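Side-chain contacts in saframycin Mx1 synthetase B (Legionella pneumophila subsp. pneumophila, PDB 3KXW), which belongs to the AMP-binding (ANL) enzyme superfamily and here holds 5'-O-[(S)-(dodecanoyloxy)(hydroxy)phosphoryl]adenosine in its pocket: residues A[171-176]-A[218-223]; A[329-334]-A[411-416]. One frame throughout, in Å; residues are numbered along the deposited sequence.

Interaction 1: A[171-176]-A[218-223]; sequences FLQYTS and HHDMGL. With 1ZZ (5'-O-[(S)-(dodecanoyloxy)(hydroxy)phosphoryl]adenosine), chain B.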
ATOM      1  N   PHE A 171       9.148 -13.572  -5.079  1.00 13.01           N
ATOM      2  CA  PHE A 171       8.591 -13.292  -3.760  1.00 12.79           C
ATOM      3  C   PHE A 171       7.092 -13.423  -3.733  1.00 13.75           C
ATOM      4  O   PHE A 171       6.451 -13.419  -4.764  1.00 12.81           O
ATOM      5  CB  PHE A 171       8.996 -11.895  -3.262  1.00 14.21           C
ATOM      6  CG  PHE A 171       8.446 -10.754  -4.070  1.00 14.15           C
ATOM      7  CD1 PHE A 171       7.366  -9.997  -3.612  1.00 15.22           C
ATOM      8  CD2 PHE A 171       9.052 -10.387  -5.263  1.00 14.52           C
ATOM      9  CE1 PHE A 171       6.876  -8.895  -4.364  1.00 16.01           C
ATOM     10  CE2 PHE A 171       8.563  -9.296  -6.004  1.00 15.01           C
ATOM     11  CZ  PHE A 171       7.482  -8.564  -5.547  1.00 15.52           C
ATOM     12  N   LEU A 172       6.539 -13.576  -2.539  1.00 14.51           N
ATOM     13  CA  LEU A 172       5.102 -13.556  -2.388  1.00 13.99           C
ATOM     14  C   LEU A 172       4.678 -12.207  -1.850  1.00 14.85           C
ATOM     15  O   LEU A 172       5.200 -11.770  -0.838  1.00 17.74           O
ATOM     16  CB  LEU A 172       4.655 -14.633  -1.415  1.00 13.52           C
ATOM     17  CG  LEU A 172       4.972 -16.072  -1.793  1.00 12.74           C
ATOM     18  CD1 LEU A 172       4.321 -17.050  -0.793  1.00 14.27           C
ATOM     19  CD2 LEU A 172       4.536 -16.381  -3.219  1.00 13.36           C
ATOM     20  N   GLN A 173       3.745 -11.540  -2.512  1.00 13.52           N
ATOM     21  CA  GLN A 173       3.177 -10.363  -1.885  1.00 17.40           C
ATOM     22  C   GLN A 173       1.736 -10.613  -1.462  1.00 17.42           C
ATOM     23  O   GLN A 173       0.859 -10.878  -2.289  1.00 14.87           O
ATOM     24  CB  GLN A 173       3.336  -9.090  -2.735  1.00 19.29           C
ATOM     25  CG  GLN A 173       2.856  -9.109  -4.165  1.00 19.56           C
ATOM     26  CD  GLN A 173       3.002  -7.707  -4.857  1.00 22.38           C
ATOM     27  OE1 GLN A 173       3.279  -6.709  -4.187  1.00 26.86           O
ATOM     28  NE2 GLN A 173       2.837  -7.652  -6.186  1.00 15.26           N
ATOM     29  N   TYR A 174       1.512 -10.556  -0.159  1.00 17.61           N
ATOM     30  CA  TYR A 174       0.183 -10.791   0.385  1.00 19.41           C
ATOM     31  C   TYR A 174      -0.667  -9.536   0.320  1.00 22.19           C
ATOM     32  O   TYR A 174      -0.219  -8.455   0.701  1.00 24.89           O
ATOM     33  CB  TYR A 174       0.290 -11.339   1.812  1.00 20.60           C
ATOM     34  CG  TYR A 174       0.620 -12.802   1.796  1.00 17.43           C
ATOM     35  CD1 TYR A 174      -0.383 -13.746   1.779  1.00 17.87           C
ATOM     36  CD2 TYR A 174       1.930 -13.240   1.760  1.00 17.18           C
ATOM     37  CE1 TYR A 174      -0.097 -15.088   1.747  1.00 17.94           C
ATOM     38  CE2 TYR A 174       2.230 -14.586   1.729  1.00 16.70           C
ATOM     39  CZ  TYR A 174       1.221 -15.503   1.708  1.00 17.85           C
ATOM     40  OH  TYR A 174       1.519 -16.849   1.660  1.00 15.92           O
ATOM     41  N   THR A 175      -1.887  -9.662  -0.192  1.00 22.99           N
ATOM     42  CA  THR A 175      -2.727  -8.487  -0.387  1.00 27.25           C
ATOM     43  C   THR A 175      -3.532  -8.236   0.868  1.00 29.91           C
ATOM     44  O   THR A 175      -3.596  -9.094   1.750  1.00 30.53           O
ATOM     45  CB  THR A 175      -3.705  -8.677  -1.545  1.00 26.80           C
ATOM     46  OG1 THR A 175      -4.562  -9.787  -1.257  1.00 25.52           O
ATOM     47  CG2 THR A 175      -2.959  -8.943  -2.837  1.00 24.46           C
ATOM     48  N   SER A 176      -4.162  -7.071   0.950  1.00 31.42           N
ATOM     49  CA  SER A 176      -5.132  -6.849   2.014  1.00 35.40           C
ATOM     50  C   SER A 176      -6.411  -7.583   1.636  1.00 35.29           C
ATOM     51  O   SER A 176      -6.572  -8.074   0.507  1.00 36.04           O
ATOM     52  CB  SER A 176      -5.428  -5.361   2.201  1.00 35.30           C
ATOM     53  OG  SER A 176      -6.095  -4.841   1.060  1.00 41.20           O
ATOM     54  N   HIS A 218       5.644  -3.445   3.274  1.00 20.22           N
ATOM     55  CA  HIS A 218       4.941  -4.737   3.225  1.00 26.04           C
ATOM     56  C   HIS A 218       3.680  -4.716   2.325  1.00 27.00           C
ATOM     57  O   HIS A 218       2.877  -5.663   2.304  1.00 26.87           O
ATOM     58  CB  HIS A 218       4.544  -5.182   4.627  1.00 25.73           C
ATOM     59  CG  HIS A 218       5.618  -4.992   5.666  1.00 23.25           C
ATOM     60  ND1 HIS A 218       6.503  -5.991   6.017  1.00 25.29           N
ATOM     61  CD2 HIS A 218       5.924  -3.930   6.448  1.00 22.83           C
ATOM     62  CE1 HIS A 218       7.302  -5.555   6.976  1.00 20.94           C
ATOM     63  NE2 HIS A 218       6.976  -4.306   7.253  1.00 23.60           N
ATOM     64  N   HIS A 219       3.499  -3.604   1.623  1.00 27.04           N
ATOM     65  CA  HIS A 219       2.448  -3.459   0.613  1.00 25.98           C
ATOM     66  C   HIS A 219       3.190  -3.241  -0.727  1.00 22.79           C
ATOM     67  O   HIS A 219       4.283  -2.686  -0.747  1.00 19.24           O
ATOM     68  CB  HIS A 219       1.577  -2.256   0.982  1.00 28.39           C
ATOM     69  CG  HIS A 219       0.537  -1.909  -0.037  1.00 28.73           C
ATOM     70  ND1 HIS A 219       0.748  -0.968  -1.026  1.00 28.04           N
ATOM     71  CD2 HIS A 219      -0.724  -2.372  -0.217  1.00 31.84           C
ATOM     72  CE1 HIS A 219      -0.343  -0.861  -1.766  1.00 30.18           C
ATOM     73  NE2 HIS A 219      -1.249  -1.705  -1.299  1.00 31.15           N
ATOM     74  N   ASP A 220       2.618  -3.717  -1.827  1.00 24.83           N
ATOM     75  CA  ASP A 220       3.241  -3.582  -3.143  1.00 21.44           C
ATOM     76  C   ASP A 220       3.790  -2.182  -3.501  1.00 18.96           C
ATOM     77  O   ASP A 220       4.912  -2.076  -3.958  1.00 17.07           O
ATOM     78  CB  ASP A 220       2.318  -4.098  -4.254  1.00 23.29           C
ATOM     79  CG  ASP A 220       0.954  -3.448  -4.238  1.00 25.96           C
ATOM     80  OD1 ASP A 220       0.790  -2.413  -3.544  1.00 29.69           O
ATOM     81  OD2 ASP A 220       0.050  -3.970  -4.943  1.00 26.24           O
HETATM   82  N   MSE A 221       3.022  -1.123  -3.297  1.00 18.36           N
HETATM   83  CA  MSE A 221       3.479   0.208  -3.693  1.00 17.39           C
HETATM   84  C   MSE A 221       4.798   0.644  -3.036  1.00 15.37           C
HETATM   85  O   MSE A 221       5.730   1.093  -3.708  1.00 15.00           O
HETATM   86  CB  MSE A 221       2.381   1.236  -3.405  1.00 20.74           C
HETATM   87  CG  MSE A 221       2.425   2.416  -4.315  1.00 17.92           C
HETATM   88 SE   MSE A 221       0.665   3.352  -4.461  1.00 31.47          SE
HETATM   89  CE  MSE A 221       0.437   3.704  -2.570  1.00 14.02           C
ATOM     90  N   GLY A 222       4.868   0.508  -1.713  1.00 15.46           N
ATOM     91  CA  GLY A 222       6.043   0.913  -0.960  1.00 14.55           C
ATOM     92  C   GLY A 222       7.231  -0.016  -1.193  1.00 16.45           C
ATOM     93  O   GLY A 222       8.382   0.398  -1.036  1.00 16.25           O
ATOM     94  N   LEU A 223       6.965  -1.272  -1.561  1.00 14.70           N
ATOM     95  CA  LEU A 223       8.048  -2.217  -1.855  1.00 14.83           C
ATOM     96  C   LEU A 223       8.492  -2.096  -3.324  1.00 14.13           C
ATOM     97  O   LEU A 223       9.651  -1.802  -3.612  1.00 13.73           O
ATOM     98  CB  LEU A 223       7.597  -3.669  -1.567  1.00 14.86           C
ATOM     99  CG  LEU A 223       8.581  -4.749  -2.040  1.00 15.71           C
ATOM    100  CD1 LEU A 223       9.964  -4.563  -1.414  1.00 14.38           C
ATOM    101  CD2 LEU A 223       8.042  -6.164  -1.782  1.00 16.70           C
TER
HETATM  102  P   1ZZ B 589      -3.214  -3.871  -3.793  1.00 27.29           P
HETATM  103  C1  1ZZ B 589       7.677   5.006  -7.870  1.00 19.84           C
HETATM  104  N1  1ZZ B 589      -7.014   0.660  -6.311  1.00 20.73           N
HETATM  105  O1  1ZZ B 589      -2.896  -0.686  -4.405  1.00 26.48           O
HETATM  106  C2  1ZZ B 589       6.225   4.797  -7.418  1.00 15.74           C
HETATM  107  N2  1ZZ B 589      -5.531   1.945  -7.382  1.00 16.13           N
HETATM  108  O2  1ZZ B 589      -2.064  -2.879  -4.472  1.00 30.34           O
HETATM  109  C3  1ZZ B 589       5.388   4.077  -8.483  1.00 16.89           C
HETATM  110  N3  1ZZ B 589      -9.145   2.113  -6.785  1.00 19.79           N
HETATM  111  O3  1ZZ B 589      -3.090  -5.194  -4.368  1.00 24.51           O
HETATM  112  C4  1ZZ B 589       4.107   3.494  -7.869  1.00 16.04           C
HETATM  113  N4  1ZZ B 589      -8.598   4.090  -8.049  1.00 18.51           N
HETATM  114  O4  1ZZ B 589      -2.956  -3.911  -2.200  1.00 35.96           O
HETATM  115  C5  1ZZ B 589       3.035   3.165  -8.921  1.00 16.60           C
HETATM  116  N5  1ZZ B 589      -6.472   4.610  -8.867  1.00 15.58           N
HETATM  117  O5  1ZZ B 589      -4.749  -3.263  -4.025  1.00 25.13           O
HETATM  118  C6  1ZZ B 589       1.764   2.713  -8.188  1.00 17.21           C
HETATM  119  O6  1ZZ B 589      -6.581  -1.211  -4.739  1.00 23.97           O
HETATM  120  C7  1ZZ B 589       0.428   2.450  -8.924  1.00 15.61           C
HETATM  121  O7  1ZZ B 589      -9.131  -1.868  -5.978  1.00 23.57           O
HETATM  122  C8  1ZZ B 589      -0.840   2.137  -8.105  1.00 15.64           C
HETATM  123  O8  1ZZ B 589      -7.652  -3.585  -6.976  1.00 20.22           O
HETATM  124  C9  1ZZ B 589      -0.847   0.644  -7.740  1.00 17.50           C
HETATM  125  C10 1ZZ B 589      -1.580   0.315  -6.418  1.00 18.02           C
HETATM  126  C11 1ZZ B 589      -1.266  -1.162  -6.045  1.00 20.47           C
HETATM  127  C12 1ZZ B 589      -2.438  -1.720  -5.216  1.00 25.25           C
HETATM  128  C13 1ZZ B 589      -5.215  -2.935  -5.317  1.00 26.53           C
HETATM  129  C14 1ZZ B 589      -6.510  -2.415  -5.236  1.00 23.64           C
HETATM  130  C15 1ZZ B 589      -7.242  -2.361  -6.626  1.00 20.57           C
HETATM  131  C16 1ZZ B 589      -8.209  -1.476  -6.465  1.00 24.15           C
HETATM  132  C17 1ZZ B 589      -7.515  -0.476  -5.676  1.00 22.07           C
HETATM  133  C18 1ZZ B 589      -5.631   0.863  -6.706  1.00 19.13           C
HETATM  134  C19 1ZZ B 589      -6.895   2.551  -7.429  1.00 18.63           C
HETATM  135  C20 1ZZ B 589      -7.752   1.766  -6.845  1.00 18.59           C
HETATM  136  C21 1ZZ B 589      -9.556   3.239  -7.317  1.00 18.74           C
HETATM  137  C22 1ZZ B 589      -7.401   3.803  -8.117  1.00 17.34           C
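Phe171 and Leu223 meet from opposite directions in the tightly packed, apolar part of this contact. Phe171 CE1 lies 3.9 Å from Leu223 CD2, and the methyl approaches the ring obliquely. Leu223 CG stands anti to the backbone N (chi1 171°), and from there its CD2 branch reaches the ring. Next to this pair, Gln173 extends past Asp220, with amide and carboxylate planes 75° apart. No hydrogen bond joins the two segments. The probable partner of the Gln173 amide nitrogen is instead the carbonyl of Thr333.

The looser side is at Tyr174 and His218, both partly exposed, where only the backbone carbonyls come near: Tyr174 O is 4.5 Å from His218 O. The N-cap and first turn of helix 220-233 supply His219, Asp220 and Met221 to the ligand pocket. His219 NE2 makes a weak 2.9 Å hydrogen bond to 1ZZ O4. Met221, a selenomethionine, lays SE 3.9 Å from 1ZZ C6.

Strand 169-174 pairs with strand 184-188. Leu172 adds a backbone hydrogen bond to Ala92 of strand 91-95, where side chains also pack. Phe171 meets Phe82 edge-to-face. Phe171 and Gln173 pack on the start of helix 220-233, touching Ile224.

Interaction 2: A[329-334]-A[411-416]; sequences LAEATL and KGYWNQ. With 1ZZ (5'-O-[(S)-(dodecanoyloxy)(hydroxy)phosphoryl]adenosine), chain B.
Tyr413 lays the phenol end of its ring against the bent side chain of Glu331. The hydroxyl donates a hydrogen bond to the carboxylate, with Tyr413 OH 2.6 Å from Glu331 OE2. The oxygen receives it through its anti lone pair, the one turned away from OE1. OE2 sits at the ring edge, in the ring plane, and 3.3 Å from Tyr413 CE1. The carboxylate itself is turned 82° to the ring, almost perpendicular. The methylene also packs here, with Glu331 CG 3.7 Å from Tyr413 CE1. A bend at chi2 (88°) brings the acid group and CG to the phenol together. Both residues are buried, so this bond gives the carboxylate a polar partner inside the protein. Phe424 meets the Tyr413 ring edge-to-face.

Leu329, Ala330 and Leu334 of the same loop as Glu331 line the ligand pocket. Ala330 N donates to 1ZZ O3 at 3.0 Å, with an N-H...O angle of 156°. Leu329 CB lies 3.5 Å from 1ZZ C13. Leu334 CD1 packs 3.5 Å from 1ZZ C11, on the dodecanoyl chain. Glu331 thus ties the loop whose Ala330 N binds a phosphate oxygen to a second loop behind it.

A type II turn from Tyr413 to Gln416 leads into helix 417-424, with Gln416 as its N-cap. The loop 329-334 connects strands 323-328 and 335-338. Strand 184-188 runs along both loops: Val185 touches Ala330 and Tyr413. Leu438 of strand 438-440 touches Glu331.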
ATOM      1  N   LEU A 329      -2.544  -3.196  -9.024  1.00 12.84           N
ATOM      2  CA  LEU A 329      -2.812  -4.183  -7.977  1.00 14.95           C
ATOM      3  C   LEU A 329      -1.712  -5.229  -7.944  1.00 13.54           C
ATOM      4  O   LEU A 329      -0.980  -5.400  -8.916  1.00 12.76           O
ATOM      5  CB  LEU A 329      -4.177  -4.853  -8.104  1.00 16.01           C
ATOM      6  CG  LEU A 329      -4.931  -5.269  -9.376  1.00 19.02           C
ATOM      7  CD1 LEU A 329      -4.207  -5.116 -10.726  1.00 14.58           C
ATOM      8  CD2 LEU A 329      -5.690  -6.601  -9.228  1.00 16.20           C
ATOM      9  N   ALA A 330      -1.619  -5.934  -6.825  1.00 14.47           N
ATOM     10  CA  ALA A 330      -0.512  -6.863  -6.607  1.00 14.75           C
ATOM     11  C   ALA A 330      -0.511  -7.971  -7.655  1.00 12.82           C
ATOM     12  O   ALA A 330       0.541  -8.448  -8.047  1.00 11.56           O
ATOM     13  CB  ALA A 330      -0.600  -7.455  -5.231  1.00 15.49           C
ATOM     14  N   GLU A 331      -1.707  -8.372  -8.085  1.00 11.59           N
ATOM     15  CA  GLU A 331      -1.869  -9.460  -9.067  1.00 13.91           C
ATOM     16  C   GLU A 331      -1.252  -9.103 -10.418  1.00 12.15           C
ATOM     17  O   GLU A 331      -0.966  -9.980 -11.240  1.00 13.40           O
ATOM     18  CB  GLU A 331      -3.351  -9.843  -9.226  1.00 15.03           C
ATOM     19  CG  GLU A 331      -3.906 -10.637  -8.048  1.00 13.71           C
ATOM     20  CD  GLU A 331      -4.453  -9.751  -6.940  1.00 16.14           C
ATOM     21  OE1 GLU A 331      -4.079  -8.549  -6.895  1.00 15.52           O
ATOM     22  OE2 GLU A 331      -5.267 -10.250  -6.116  1.00 14.86           O
ATOM     23  N   ALA A 332      -1.060  -7.804 -10.652  1.00 11.76           N
ATOM     24  CA  ALA A 332      -0.385  -7.347 -11.861  1.00 13.52           C
ATOM     25  C   ALA A 332       0.986  -6.755 -11.528  1.00 12.47           C
ATOM     26  O   ALA A 332       1.511  -5.905 -12.256  1.00 14.20           O
ATOM     27  CB  ALA A 332      -1.239  -6.346 -12.609  1.00 13.28           C
ATOM     28  N   THR A 333       1.565  -7.258 -10.438  1.00 13.32           N
ATOM     29  CA  THR A 333       2.819  -6.792  -9.879  1.00 12.44           C
ATOM     30  C   THR A 333       2.644  -5.428  -9.241  1.00 12.84           C
ATOM     31  O   THR A 333       2.718  -5.305  -8.027  1.00 12.60           O
ATOM     32  CB  THR A 333       3.993  -6.834 -10.904  1.00 12.10           C
ATOM     33  OG1 THR A 333       4.157  -8.181 -11.358  1.00 13.23           O
ATOM     34  CG2 THR A 333       5.253  -6.420 -10.256  1.00 13.13           C
ATOM     35  N   LEU A 334       2.377  -4.402 -10.045  1.00 12.20           N
ATOM     36  CA  LEU A 334       2.013  -3.123  -9.445  1.00 13.00           C
ATOM     37  C   LEU A 334       1.311  -2.232 -10.440  1.00 12.43           C
ATOM     38  O   LEU A 334       0.091  -2.166 -10.446  1.00 13.36           O
ATOM     39  CB  LEU A 334       3.228  -2.402  -8.862  1.00 12.83           C
ATOM     40  CG  LEU A 334       2.887  -1.122  -8.076  1.00 14.29           C
ATOM     41  CD1 LEU A 334       2.140  -1.457  -6.789  1.00 16.40           C
ATOM     42  CD2 LEU A 334       4.176  -0.364  -7.781  1.00 16.37           C
ATOM     43  N   LYS A 411       1.726 -14.997 -11.454  1.00 18.14           N
ATOM     44  CA  LYS A 411       1.550 -16.406 -11.737  1.00 20.98           C
ATOM     45  C   LYS A 411       0.360 -17.075 -11.009  1.00 22.62           C
ATOM     46  O   LYS A 411      -0.072 -18.168 -11.370  1.00 25.69           O
ATOM     47  CB  LYS A 411       2.872 -17.128 -11.395  1.00 22.44           C
ATOM     48  CG  LYS A 411       2.826 -18.659 -11.491  1.00 28.80           C
ATOM     49  CD  LYS A 411       2.326 -19.130 -12.838  1.00 32.79           C
ATOM     50  CE  LYS A 411       2.614 -20.618 -13.030  1.00 34.44           C
ATOM     51  NZ  LYS A 411       2.198 -21.069 -14.400  1.00 38.80           N
ATOM     52  N   GLY A 412      -0.170 -16.438  -9.983  1.00 17.24           N
ATOM     53  CA  GLY A 412      -1.274 -17.025  -9.246  1.00 16.08           C
ATOM     54  C   GLY A 412      -1.156 -16.674  -7.776  1.00 16.51           C
ATOM     55  O   GLY A 412      -0.349 -15.841  -7.399  1.00 15.78           O
ATOM     56  N   TYR A 413      -1.970 -17.311  -6.953  1.00 16.33           N
ATOM     57  CA  TYR A 413      -1.878 -17.176  -5.515  1.00 16.08           C
ATOM     58  C   TYR A 413      -1.246 -18.448  -4.958  1.00 17.51           C
ATOM     59  O   TYR A 413      -1.670 -19.556  -5.312  1.00 16.10           O
ATOM     60  CB  TYR A 413      -3.272 -17.026  -4.916  1.00 17.07           C
ATOM     61  CG  TYR A 413      -4.048 -15.820  -5.408  1.00 15.63           C
ATOM     62  CD1 TYR A 413      -3.597 -14.520  -5.179  1.00 14.74           C
ATOM     63  CD2 TYR A 413      -5.254 -15.987  -6.063  1.00 16.03           C
ATOM     64  CE1 TYR A 413      -4.345 -13.421  -5.623  1.00 14.40           C
ATOM     65  CE2 TYR A 413      -5.991 -14.915  -6.499  1.00 16.54           C
ATOM     66  CZ  TYR A 413      -5.536 -13.630  -6.283  1.00 16.36           C
ATOM     67  OH  TYR A 413      -6.324 -12.578  -6.734  1.00 14.85           O
ATOM     68  N   TRP A 414      -0.263 -18.289  -4.075  1.00 14.91           N
ATOM     69  CA  TRP A 414       0.448 -19.447  -3.528  1.00 16.51           C
ATOM     70  C   TRP A 414      -0.503 -20.475  -2.916  1.00 15.72           C
ATOM     71  O   TRP A 414      -1.241 -20.164  -1.998  1.00 15.37           O
ATOM     72  CB  TRP A 414       1.483 -19.022  -2.485  1.00 13.63           C
ATOM     73  CG  TRP A 414       2.340 -20.176  -2.094  1.00 15.69           C
ATOM     74  CD1 TRP A 414       2.207 -20.969  -0.992  1.00 16.15           C
ATOM     75  CD2 TRP A 414       3.444 -20.689  -2.832  1.00 15.34           C
ATOM     76  NE1 TRP A 414       3.175 -21.946  -0.998  1.00 15.87           N
ATOM     77  CE2 TRP A 414       3.946 -21.799  -2.117  1.00 16.84           C
ATOM     78  CE3 TRP A 414       4.053 -20.324  -4.029  1.00 14.52           C
ATOM     79  CZ2 TRP A 414       5.048 -22.542  -2.558  1.00 16.40           C
ATOM     80  CZ3 TRP A 414       5.160 -21.059  -4.467  1.00 18.22           C
ATOM     81  CH2 TRP A 414       5.638 -22.161  -3.728  1.00 16.60           C
ATOM     82  N   ASN A 415      -0.496 -21.685  -3.462  1.00 16.95           N
ATOM     83  CA  ASN A 415      -1.248 -22.790  -2.872  1.00 18.29           C
ATOM     84  C   ASN A 415      -2.761 -22.532  -2.753  1.00 19.99           C
ATOM     85  O   ASN A 415      -3.399 -23.000  -1.818  1.00 20.36           O
ATOM     86  CB  ASN A 415      -0.663 -23.117  -1.486  1.00 21.82           C
ATOM     87  CG  ASN A 415      -1.102 -24.471  -0.984  1.00 27.43           C
ATOM     88  OD1 ASN A 415      -1.213 -25.409  -1.764  1.00 33.35           O
ATOM     89  ND2 ASN A 415      -1.386 -24.579   0.318  1.00 32.59           N
ATOM     90  N   GLN A 416      -3.318 -21.774  -3.690  1.00 18.76           N
ATOM     91  CA  GLN A 416      -4.760 -21.517  -3.741  1.00 19.21           C
ATOM     92  C   GLN A 416      -5.230 -21.682  -5.183  1.00 18.67           C
ATOM     93  O   GLN A 416      -5.434 -20.703  -5.911  1.00 16.88           O
ATOM     94  CB  GLN A 416      -5.121 -20.127  -3.201  1.00 17.82           C
ATOM     95  CG  GLN A 416      -4.844 -19.940  -1.692  1.00 19.20           C
ATOM     96  CD  GLN A 416      -5.582 -18.761  -1.089  1.00 22.18           C
ATOM     97  OE1 GLN A 416      -6.799 -18.657  -1.211  1.00 22.46           O
ATOM     98  NE2 GLN A 416      -4.853 -17.884  -0.401  1.00 21.46           N
TER
HETATM   99  P   1ZZ B 589      -3.214  -3.871  -3.793  1.00 27.29           P
HETATM  100  C1  1ZZ B 589       7.677   5.006  -7.870  1.00 19.84           C
HETATM  101  N1  1ZZ B 589      -7.014   0.660  -6.311  1.00 20.73           N
HETATM  102  O1  1ZZ B 589      -2.896  -0.686  -4.405  1.00 26.48           O
HETATM  103  C2  1ZZ B 589       6.225   4.797  -7.418  1.00 15.74           C
HETATM  104  N2  1ZZ B 589      -5.531   1.945  -7.382  1.00 16.13           N
HETATM  105  O2  1ZZ B 589      -2.064  -2.879  -4.472  1.00 30.34           O
HETATM  106  C3  1ZZ B 589       5.388   4.077  -8.483  1.00 16.89           C
HETATM  107  N3  1ZZ B 589      -9.145   2.113  -6.785  1.00 19.79           N
HETATM  108  O3  1ZZ B 589      -3.090  -5.194  -4.368  1.00 24.51           O
HETATM  109  C4  1ZZ B 589       4.107   3.494  -7.869  1.00 16.04           C
HETATM  110  N4  1ZZ B 589      -8.598   4.090  -8.049  1.00 18.51           N
HETATM  111  O4  1ZZ B 589      -2.956  -3.911  -2.200  1.00 35.96           O
HETATM  112  C5  1ZZ B 589       3.035   3.165  -8.921  1.00 16.60           C
HETATM  113  N5  1ZZ B 589      -6.472   4.610  -8.867  1.00 15.58           N
HETATM  114  O5  1ZZ B 589      -4.749  -3.263  -4.025  1.00 25.13           O
HETATM  115  C6  1ZZ B 589       1.764   2.713  -8.188  1.00 17.21           C
HETATM  116  O6  1ZZ B 589      -6.581  -1.211  -4.739  1.00 23.97           O
HETATM  117  C7  1ZZ B 589       0.428   2.450  -8.924  1.00 15.61           C
HETATM  118  O7  1ZZ B 589      -9.131  -1.868  -5.978  1.00 23.57           O
HETATM  119  C8  1ZZ B 589      -0.840   2.137  -8.105  1.00 15.64           C
HETATM  120  O8  1ZZ B 589      -7.652  -3.585  -6.976  1.00 20.22           O
HETATM  121  C9  1ZZ B 589      -0.847   0.644  -7.740  1.00 17.50           C
HETATM  122  C10 1ZZ B 589      -1.580   0.315  -6.418  1.00 18.02           C
HETATM  123  C11 1ZZ B 589      -1.266  -1.162  -6.045  1.00 20.47           C
HETATM  124  C12 1ZZ B 589      -2.438  -1.720  -5.216  1.00 25.25           C
HETATM  125  C13 1ZZ B 589      -5.215  -2.935  -5.317  1.00 26.53           C
HETATM  126  C14 1ZZ B 589      -6.510  -2.415  -5.236  1.00 23.64           C
HETATM  127  C15 1ZZ B 589      -7.242  -2.361  -6.626  1.00 20.57           C
HETATM  128  C16 1ZZ B 589      -8.209  -1.476  -6.465  1.00 24.15           C
HETATM  129  C17 1ZZ B 589      -7.515  -0.476  -5.676  1.00 22.07           C
HETATM  130  C18 1ZZ B 589      -5.631   0.863  -6.706  1.00 19.13           C
HETATM  131  C19 1ZZ B 589      -6.895   2.551  -7.429  1.00 18.63           C
HETATM  132  C20 1ZZ B 589      -7.752   1.766  -6.845  1.00 18.59           C
HETATM  133  C21 1ZZ B 589      -9.556   3.239  -7.317  1.00 18.74           C
HETATM  134  C22 1ZZ B 589      -7.401   3.803  -8.117  1.00 17.34           C

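Interactions 1 and 2 follow one another along the chain, and their centres are about 10 Å apart. They touch directly through the loop 329-334. Gln173 NE2 of interaction 1 probably donates a hydrogen bond to Thr333 O of interaction 2, at 3.0 Å. Asp220 CG also packs 3.4 Å from Leu334 CD1. Both contacts reach 1ZZ. Residues 218-223 and 329-334 meet its phosphate from different chain segments, and Met221 and Leu334 both line the dodecanoyl chain. Gln173 and Tyr413 back the ligand-binding segments, Gln173 through Thr333 and Tyr413 through Glu331. Asp442 and Cys326 add further hydrogen bonds to the ligand.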